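Local coordinates for stromal cell-derived factor 2-like protein (Arabidopsis thaliana, PDB 3MAL), which acts in protein quality control and the unfolded protein response of the endoplasmic reticulum, in a complex with the proteins ERDJ3B and BIP1, at residues F33-H38 and I86-M91; S99-S104 and I149-Y154; L26-T31 and G168-C173. All coordinates share one frame; numbering follows the deposited sequence.

Interaction 1 (F33-H38 and I86-M91); sequences FRLHSH and IRLQHM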
# COMPACT_ATOMS: atom_id res chain seq x y z
N PHE A 33 -8.02 -2.88 9.67
CA PHE A 33 -7.35 -4.00 8.96
C PHE A 33 -6.01 -3.55 8.36
O PHE A 33 -5.82 -2.38 8.02
CB PHE A 33 -8.27 -4.61 7.88
CG PHE A 33 -9.35 -5.56 8.43
CD1 PHE A 33 -10.14 -5.19 9.53
CD2 PHE A 33 -9.58 -6.80 7.83
CE1 PHE A 33 -11.14 -6.07 10.04
CE2 PHE A 33 -10.56 -7.67 8.32
CZ PHE A 33 -11.35 -7.30 9.44
N ARG A 34 -5.08 -4.50 8.21
CA ARG A 34 -3.76 -4.17 7.70
C ARG A 34 -3.58 -4.56 6.22
O ARG A 34 -3.98 -5.64 5.79
CB ARG A 34 -2.66 -4.85 8.53
CG ARG A 34 -2.41 -4.25 9.85
CD ARG A 34 -3.28 -4.92 10.91
NE ARG A 34 -2.67 -4.85 12.23
CZ ARG A 34 -3.17 -4.13 13.22
NH1 ARG A 34 -4.29 -3.45 13.03
NH2 ARG A 34 -2.56 -4.10 14.40
N LEU A 35 -2.95 -3.68 5.46
CA LEU A 35 -2.57 -4.00 4.09
C LEU A 35 -1.70 -5.27 4.07
O LEU A 35 -0.70 -5.36 4.78
CB LEU A 35 -1.86 -2.80 3.44
CG LEU A 35 -1.58 -2.88 1.92
CD1 LEU A 35 -2.91 -2.81 1.13
CD2 LEU A 35 -0.58 -1.79 1.47
N HIS A 36 -2.10 -6.25 3.25
CA HIS A 36 -1.59 -7.59 3.34
C HIS A 36 -1.47 -8.25 1.96
O HIS A 36 -2.27 -8.00 1.04
CB HIS A 36 -2.54 -8.38 4.27
CG HIS A 36 -2.33 -9.87 4.29
ND1 HIS A 36 -2.96 -10.72 3.42
CD2 HIS A 36 -1.66 -10.67 5.17
CE1 HIS A 36 -2.63 -11.97 3.70
NE2 HIS A 36 -1.85 -11.96 4.76
N SER A 37 -0.44 -9.09 1.80
CA SER A 37 -0.33 -9.90 0.57
C SER A 37 0.14 -11.29 0.92
O SER A 37 0.37 -11.61 2.09
CB SER A 37 0.54 -9.22 -0.51
OG SER A 37 0.30 -9.78 -1.81
N HIS A 38 0.30 -12.12 -0.09
CA HIS A 38 0.57 -13.54 0.12
C HIS A 38 0.77 -14.16 -1.25
O HIS A 38 0.50 -13.51 -2.25
CB HIS A 38 -0.57 -14.22 0.89
CG HIS A 38 -1.97 -13.82 0.46
ND1 HIS A 38 -3.07 -14.03 1.27
CD2 HIS A 38 -2.44 -13.22 -0.66
CE1 HIS A 38 -4.16 -13.61 0.65
NE2 HIS A 38 -3.80 -13.12 -0.53
N ILE A 86 6.12 7.15 -4.33
CA ILE A 86 6.76 6.03 -3.62
C ILE A 86 6.31 4.68 -4.19
O ILE A 86 5.35 4.58 -4.99
CB ILE A 86 6.48 6.03 -2.06
CG1 ILE A 86 5.02 5.66 -1.75
CG2 ILE A 86 6.89 7.38 -1.41
CD1 ILE A 86 4.72 5.47 -0.24
N ARG A 87 7.05 3.64 -3.78
CA ARG A 87 6.70 2.25 -4.06
C ARG A 87 6.63 1.54 -2.69
O ARG A 87 7.34 1.93 -1.74
CB ARG A 87 7.74 1.60 -4.98
CG ARG A 87 7.81 2.21 -6.40
CD ARG A 87 8.78 1.47 -7.35
NE ARG A 87 10.16 1.57 -6.89
CZ ARG A 87 11.16 0.80 -7.30
NH1 ARG A 87 10.97 -0.16 -8.20
NH2 ARG A 87 12.36 0.98 -6.77
N LEU A 88 5.77 0.53 -2.58
CA LEU A 88 5.70 -0.29 -1.39
C LEU A 88 5.98 -1.71 -1.81
O LEU A 88 5.22 -2.29 -2.57
CB LEU A 88 4.32 -0.18 -0.69
CG LEU A 88 4.03 1.17 -0.03
CD1 LEU A 88 2.56 1.21 0.41
CD2 LEU A 88 4.98 1.40 1.17
N GLN A 89 7.10 -2.26 -1.36
CA GLN A 89 7.46 -3.62 -1.77
C GLN A 89 7.13 -4.57 -0.63
O GLN A 89 7.57 -4.36 0.48
CB GLN A 89 8.95 -3.70 -2.14
CG GLN A 89 9.31 -5.06 -2.76
CD GLN A 89 10.79 -5.15 -3.13
OE1 GLN A 89 11.66 -4.55 -2.49
NE2 GLN A 89 11.08 -5.93 -4.17
N HIS A 90 6.37 -5.61 -0.93
CA HIS A 90 5.97 -6.63 0.03
C HIS A 90 7.21 -7.39 0.47
O HIS A 90 7.95 -7.92 -0.37
CB HIS A 90 4.95 -7.59 -0.63
CG HIS A 90 4.25 -8.49 0.34
ND1 HIS A 90 4.31 -9.87 0.24
CD2 HIS A 90 3.44 -8.22 1.40
CE1 HIS A 90 3.58 -10.41 1.21
NE2 HIS A 90 3.05 -9.43 1.93
N MET A 91 7.46 -7.44 1.78
CA MET A 91 8.70 -8.01 2.28
C MET A 91 8.81 -9.50 1.98
O MET A 91 9.88 -9.99 1.60
CB MET A 91 8.86 -7.79 3.78
CG MET A 91 9.44 -6.44 4.18
SD MET A 91 9.88 -6.44 5.95
CE MET A 91 11.40 -7.35 5.97
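The imidazole of His90 lies with one face under the CB of Ser37, and this stack makes most of the contact. CB sits 3.5 Å from the centroid of the ring and 11° off its normal, so a methylene lies over the centre of the ring in a CH-pi contact. Among the ring atoms, NE2 comes to 3.5 Å of that CB, while the CE1 carbon approaches the backbone N of His38 obliquely at 3.9 Å. The two ring nitrogens are engaged elsewhere: NE2 is hydrogen-bonded to the carbonyl O of Asn61 and ND1 to the OG1 of Thr93. Held through both nitrogens, the ring has little freedom to turn beneath the serine. With CG anti to its backbone N (chi1 -167°), His90 extends across toward strand 34-38. The OG of Ser37 is bonded to Ser50 O and Gln49 OE1, while its CB is what meets the ring. On the other side of strand 34-38, two more imidazoles meet each other: ND1 of His36 stands 3.9 Å above the plane of the His38 ring, toward its rim, and CE1 of His38 lies at the edge of the His36 ring.

Toward Leu35 and Leu88 the contact turns apolar and loose, with Leu35 CD2 and Leu88 CD1 touching at 4.5 Å. Leu97 packs on both leucines, and Leu26, Ile24, Trp64 and Val66 are among their other neighbours.

The two strands are not sheet partners. Their axes come within 8.9 Å at an angle of 51°, and they meet through side chains and, at His90, a side chain against backbone. Strand 85-90 is a stave of the six-stranded beta-trefoil barrel, between strands 64-67 and 127-131, whereas strand 34-38 belongs to the other sheet of the trefoil and pairs with strand 49-54.

Interaction 2 (S99-S104 and I149-Y154); sequences SHLHAS and IDTSGY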
# COMPACT_ATOMS: atom_id res chain seq x y z
N SER A 99 -1.46 -1.11 -9.25
CA SER A 99 -2.83 -0.92 -9.78
C SER A 99 -2.83 -0.73 -11.33
O SER A 99 -1.82 -0.73 -11.93
CB SER A 99 -3.78 0.03 -9.02
OG SER A 99 -5.14 -0.05 -9.34
N HIS A 100 -4.04 -0.67 -11.89
CA HIS A 100 -4.31 -0.75 -13.28
C HIS A 100 -5.84 -0.85 -13.52
O HIS A 100 -6.61 -0.84 -12.63
CB HIS A 100 -3.56 -1.91 -13.90
CG HIS A 100 -3.61 -3.21 -13.15
ND1 HIS A 100 -4.49 -3.47 -12.13
CD2 HIS A 100 -2.86 -4.32 -13.29
CE1 HIS A 100 -4.31 -4.70 -11.70
NE2 HIS A 100 -3.33 -5.24 -12.39
N LEU A 101 -6.22 -0.87 -14.78
CA LEU A 101 -7.62 -0.83 -15.11
C LEU A 101 -8.24 -2.20 -15.21
O LEU A 101 -8.71 -2.57 -16.27
CB LEU A 101 -7.89 -0.00 -16.37
CG LEU A 101 -7.39 1.44 -16.47
CD1 LEU A 101 -7.46 2.07 -17.85
CD2 LEU A 101 -8.01 2.31 -15.50
N HIS A 102 -8.19 -2.96 -14.15
CA HIS A 102 -8.90 -4.23 -14.08
C HIS A 102 -9.90 -4.07 -12.95
O HIS A 102 -9.68 -3.26 -12.04
CB HIS A 102 -7.93 -5.38 -13.76
CG HIS A 102 -7.19 -5.88 -14.94
ND1 HIS A 102 -5.87 -5.55 -15.20
CD2 HIS A 102 -7.57 -6.69 -15.95
CE1 HIS A 102 -5.48 -6.14 -16.32
NE2 HIS A 102 -6.49 -6.85 -16.79
N ALA A 103 -11.01 -4.80 -13.02
CA ALA A 103 -12.01 -4.82 -11.94
C ALA A 103 -11.59 -5.66 -10.71
O ALA A 103 -11.17 -6.81 -10.85
CB ALA A 103 -13.38 -5.32 -12.49
N SER A 104 -11.70 -5.05 -9.53
CA SER A 104 -11.45 -5.72 -8.24
C SER A 104 -12.54 -6.79 -8.03
O SER A 104 -13.65 -6.63 -8.55
CB SER A 104 -11.46 -4.70 -7.10
OG SER A 104 -12.74 -4.09 -6.89
N ILE A 149 -0.61 6.77 -9.14
CA ILE A 149 -0.25 7.75 -10.19
C ILE A 149 -0.98 7.52 -11.52
O ILE A 149 -1.61 8.44 -12.05
CB ILE A 149 1.28 7.83 -10.47
CG1 ILE A 149 2.08 8.23 -9.23
CG2 ILE A 149 1.58 8.78 -11.70
CD1 ILE A 149 1.82 9.62 -8.68
N ASP A 150 -0.93 6.29 -12.04
CA ASP A 150 -1.40 6.00 -13.41
C ASP A 150 -2.91 6.04 -13.58
O ASP A 150 -3.41 6.43 -14.64
CB ASP A 150 -0.81 4.68 -13.95
CG ASP A 150 0.66 4.82 -14.35
OD1 ASP A 150 1.14 5.97 -14.42
OD2 ASP A 150 1.35 3.81 -14.57
N THR A 151 -3.64 5.62 -12.54
CA THR A 151 -5.10 5.57 -12.60
C THR A 151 -5.79 6.67 -11.81
O THR A 151 -6.99 6.87 -11.96
CB THR A 151 -5.66 4.23 -12.06
OG1 THR A 151 -5.22 4.05 -10.70
CG2 THR A 151 -5.22 3.04 -12.90
N SER A 152 -5.04 7.35 -10.95
CA SER A 152 -5.61 8.29 -9.97
C SER A 152 -6.52 7.66 -8.89
O SER A 152 -7.19 8.38 -8.15
CB SER A 152 -6.35 9.45 -10.68
OG SER A 152 -5.48 10.16 -11.51
N GLY A 153 -6.51 6.33 -8.75
CA GLY A 153 -7.25 5.65 -7.69
C GLY A 153 -6.62 5.81 -6.30
O GLY A 153 -5.39 5.68 -6.15
N TYR A 154 -7.42 6.14 -5.28
CA TYR A 154 -6.93 6.13 -3.90
C TYR A 154 -7.00 4.69 -3.41
O TYR A 154 -8.01 4.02 -3.62
CB TYR A 154 -7.78 7.03 -2.98
CG TYR A 154 -7.73 8.46 -3.39
CD1 TYR A 154 -6.60 9.23 -3.12
CD2 TYR A 154 -8.78 9.04 -4.11
CE1 TYR A 154 -6.52 10.56 -3.50
CE2 TYR A 154 -8.72 10.39 -4.49
CZ TYR A 154 -7.57 11.13 -4.19
OH TYR A 154 -7.45 12.46 -4.56
O HOH W 1 -5.98 2.45 -8.12
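Thr151 carries this contact with its methyl group, which packs against the backbone and side chain at the corner of segment 99-104. Its CG2 lies 3.9 Å from the CA of His100 and equally 3.9 Å from the CD2 of Leu101. The threonine and leucine side chains run past one another in opposite directions, touching through one methyl each. A chi1 of 58° sets OG1 of Thr151 between its backbone N and carbonyl carbon, within range of Gly153 N, from which it accepts a hydrogen bond at 3.3 Å and 163°. That bond closes an ST turn, and His148 ND1 is a further partner of the same hydroxyl.

Beside the snug methyl contact, the polar part is looser. Ser99 OG and Thr151 OG1 stand 4.3 Å apart, and a water spans them, giving a hydrogen to Ser99 OG at 2.9 Å and lying 3.1 Å from Thr151 OG1. The serine hydroxyl is also bonded to Glu111 O, which ties the water to the sheet. Leu101, the centre of an inverse gamma turn, is mostly exposed to solvent.

In the fold, segment 99-104 is where strand 96-100 ends and turns a corner beside Leu110 of strand 110-115. Residues 149-153 form the loop joining barrel strand 143-148 to strand 154-161, tied by Asp150 to Thr123.

Interaction 3 (L26-T31 and G168-C173); sequences LMHEKT and GQQEVC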
# COMPACT_ATOMS: atom_id res chain seq x y z
N LEU A 26 0.57 -0.82 7.16
CA LEU A 26 -0.34 0.24 6.77
C LEU A 26 -1.74 -0.15 7.21
O LEU A 26 -2.31 -1.12 6.70
CB LEU A 26 -0.27 0.46 5.25
CG LEU A 26 -0.73 1.83 4.80
CD1 LEU A 26 0.28 2.94 5.17
CD2 LEU A 26 -1.02 1.81 3.28
N MET A 27 -2.27 0.59 8.18
CA MET A 27 -3.56 0.29 8.75
C MET A 27 -4.65 1.18 8.16
O MET A 27 -4.50 2.41 8.10
CB MET A 27 -3.52 0.47 10.27
CG MET A 27 -4.80 0.03 10.99
SD MET A 27 -4.89 0.52 12.73
CE MET A 27 -5.38 2.22 12.54
N HIS A 28 -5.74 0.54 7.73
CA HIS A 28 -6.97 1.20 7.27
C HIS A 28 -7.61 1.93 8.45
O HIS A 28 -7.93 1.32 9.47
CB HIS A 28 -7.90 0.12 6.74
CG HIS A 28 -9.17 0.64 6.12
ND1 HIS A 28 -9.18 1.46 5.01
CD2 HIS A 28 -10.46 0.39 6.42
CE1 HIS A 28 -10.43 1.71 4.66
NE2 HIS A 28 -11.23 1.09 5.51
N GLU A 29 -7.77 3.24 8.35
CA GLU A 29 -8.27 3.95 9.55
C GLU A 29 -9.64 3.50 10.07
O GLU A 29 -9.82 3.37 11.27
CB GLU A 29 -8.30 5.45 9.36
CG GLU A 29 -8.71 6.17 10.66
CD GLU A 29 -8.69 7.68 10.51
OE1 GLU A 29 -9.29 8.20 9.54
OE2 GLU A 29 -8.08 8.36 11.38
N LYS A 30 -10.59 3.28 9.17
CA LYS A 30 -11.95 2.95 9.52
C LYS A 30 -12.09 1.54 10.10
O LYS A 30 -12.70 1.35 11.15
CB LYS A 30 -12.79 3.07 8.25
CG LYS A 30 -14.24 3.44 8.45
CD LYS A 30 -14.37 4.86 8.96
CE LYS A 30 -15.85 5.22 9.04
NZ LYS A 30 -16.07 6.53 9.75
N THR A 31 -11.54 0.53 9.43
CA THR A 31 -11.73 -0.84 9.88
C THR A 31 -10.59 -1.39 10.75
O THR A 31 -10.74 -2.43 11.40
CB THR A 31 -11.87 -1.79 8.69
OG1 THR A 31 -10.63 -1.80 7.96
CG2 THR A 31 -13.01 -1.37 7.77
N GLY A 168 -12.80 -13.75 5.68
CA GLY A 168 -12.63 -12.80 6.79
C GLY A 168 -11.66 -11.66 6.45
O GLY A 168 -11.62 -10.66 7.16
N GLN A 169 -10.88 -11.81 5.38
CA GLN A 169 -10.01 -10.72 4.88
C GLN A 169 -10.83 -9.77 3.98
O GLN A 169 -11.77 -10.22 3.32
CB GLN A 169 -8.81 -11.26 4.12
CG GLN A 169 -7.79 -11.96 5.04
CD GLN A 169 -6.68 -12.70 4.27
OE1 GLN A 169 -6.14 -12.20 3.27
NE2 GLN A 169 -6.30 -13.89 4.78
N GLN A 170 -10.49 -8.49 3.98
CA GLN A 170 -11.27 -7.48 3.24
C GLN A 170 -10.71 -7.28 1.84
O GLN A 170 -9.48 -7.40 1.62
CB GLN A 170 -11.28 -6.12 3.97
CG GLN A 170 -11.99 -6.15 5.28
CD GLN A 170 -11.89 -4.86 6.09
OE1 GLN A 170 -11.13 -3.93 5.76
NE2 GLN A 170 -12.66 -4.80 7.15
N GLU A 171 -11.60 -6.95 0.90
CA GLU A 171 -11.18 -6.42 -0.40
C GLU A 171 -10.37 -5.15 -0.23
O GLU A 171 -10.72 -4.26 0.56
CB GLU A 171 -12.39 -6.11 -1.29
CG GLU A 171 -12.03 -5.96 -2.78
CD GLU A 171 -13.11 -5.26 -3.58
OE1 GLU A 171 -13.67 -4.28 -3.07
OE2 GLU A 171 -13.38 -5.68 -4.72
N VAL A 172 -9.29 -5.05 -1.00
CA VAL A 172 -8.58 -3.79 -1.17
C VAL A 172 -8.74 -3.40 -2.64
O VAL A 172 -8.66 -4.26 -3.53
CB VAL A 172 -7.09 -3.92 -0.75
CG1 VAL A 172 -6.28 -2.65 -1.10
CG2 VAL A 172 -7.03 -4.23 0.75
N CYS A 173 -9.03 -2.13 -2.89
CA CYS A 173 -9.25 -1.67 -4.27
C CYS A 173 -8.88 -0.20 -4.37
O CYS A 173 -8.38 0.38 -3.41
CB CYS A 173 -10.72 -1.90 -4.67
SG CYS A 173 -11.90 -0.97 -3.68
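Gln170 overlaps Thr31 with the end of its side chain, the carboxamide lying against the threonine's CB, hydroxyl and methyl. Its NE2 is 3.5 Å from Thr31 CB and 3.5 Å from Thr31 CG2, a contact of amide against carbon. Its OE1 meets the hydroxyl instead: Thr31 OG1 appears to donate a hydrogen bond to Gln170 OE1 at 3.1 Å, although OG1 is crowded in the model and its position is less certain. The CA atoms of Thr31 and Gln170 are 9.4 Å apart, and the gap is bridged mainly by the glutamine. Beyond CG its chain is extended (chi2 174°), and it reaches forward to meet a short threonine that comes from the opposite direction.

Around this pair, Phe33 packs on Gln170, and Ser157 OG makes a weak hydrogen bond to the amide oxygen. The imidazole of His28 stands nearby, its ring edge-to-face with that of Trp184. The contact joins the turn after barrel strand 23-28 to strand 170-175 of the other sheet, bringing the first and third MIR repeats together.

Both main partners are neutral, so the hold between them should depend little on pH. If the modelled hydroxyl position is right, a hydroxyl donor is matched to an amide acceptor, with CB and CG2 of Thr31 against NE2, which would give a directional but modest link.

In the fold
The three contacts illustrate side-chain packing between parts of a beta-trefoil, with interactions 1 and 3 linking barrel strands to the other sheet. The centres of interactions 1 and 2 lie about 16 Å apart, those of interactions 1 and 3 about 12 Å, and those of interactions 2 and 3 about 17 Å. Along the chain, interaction 3 spans both of the others, while interaction 1 closes before interaction 2 opens. Interactions 1 and 3 adjoin through a probable hydrogen bond from Leu35 N to Leu26 O (2.9 Å). Ser104 OG and Glu171 OE2, 2.8 Å apart, connect 2 with 3. Interaction 1 joins MIR repeats 1 and 2, interaction 2 repeats 2 and 3, and interaction 3 repeats 1 and 3.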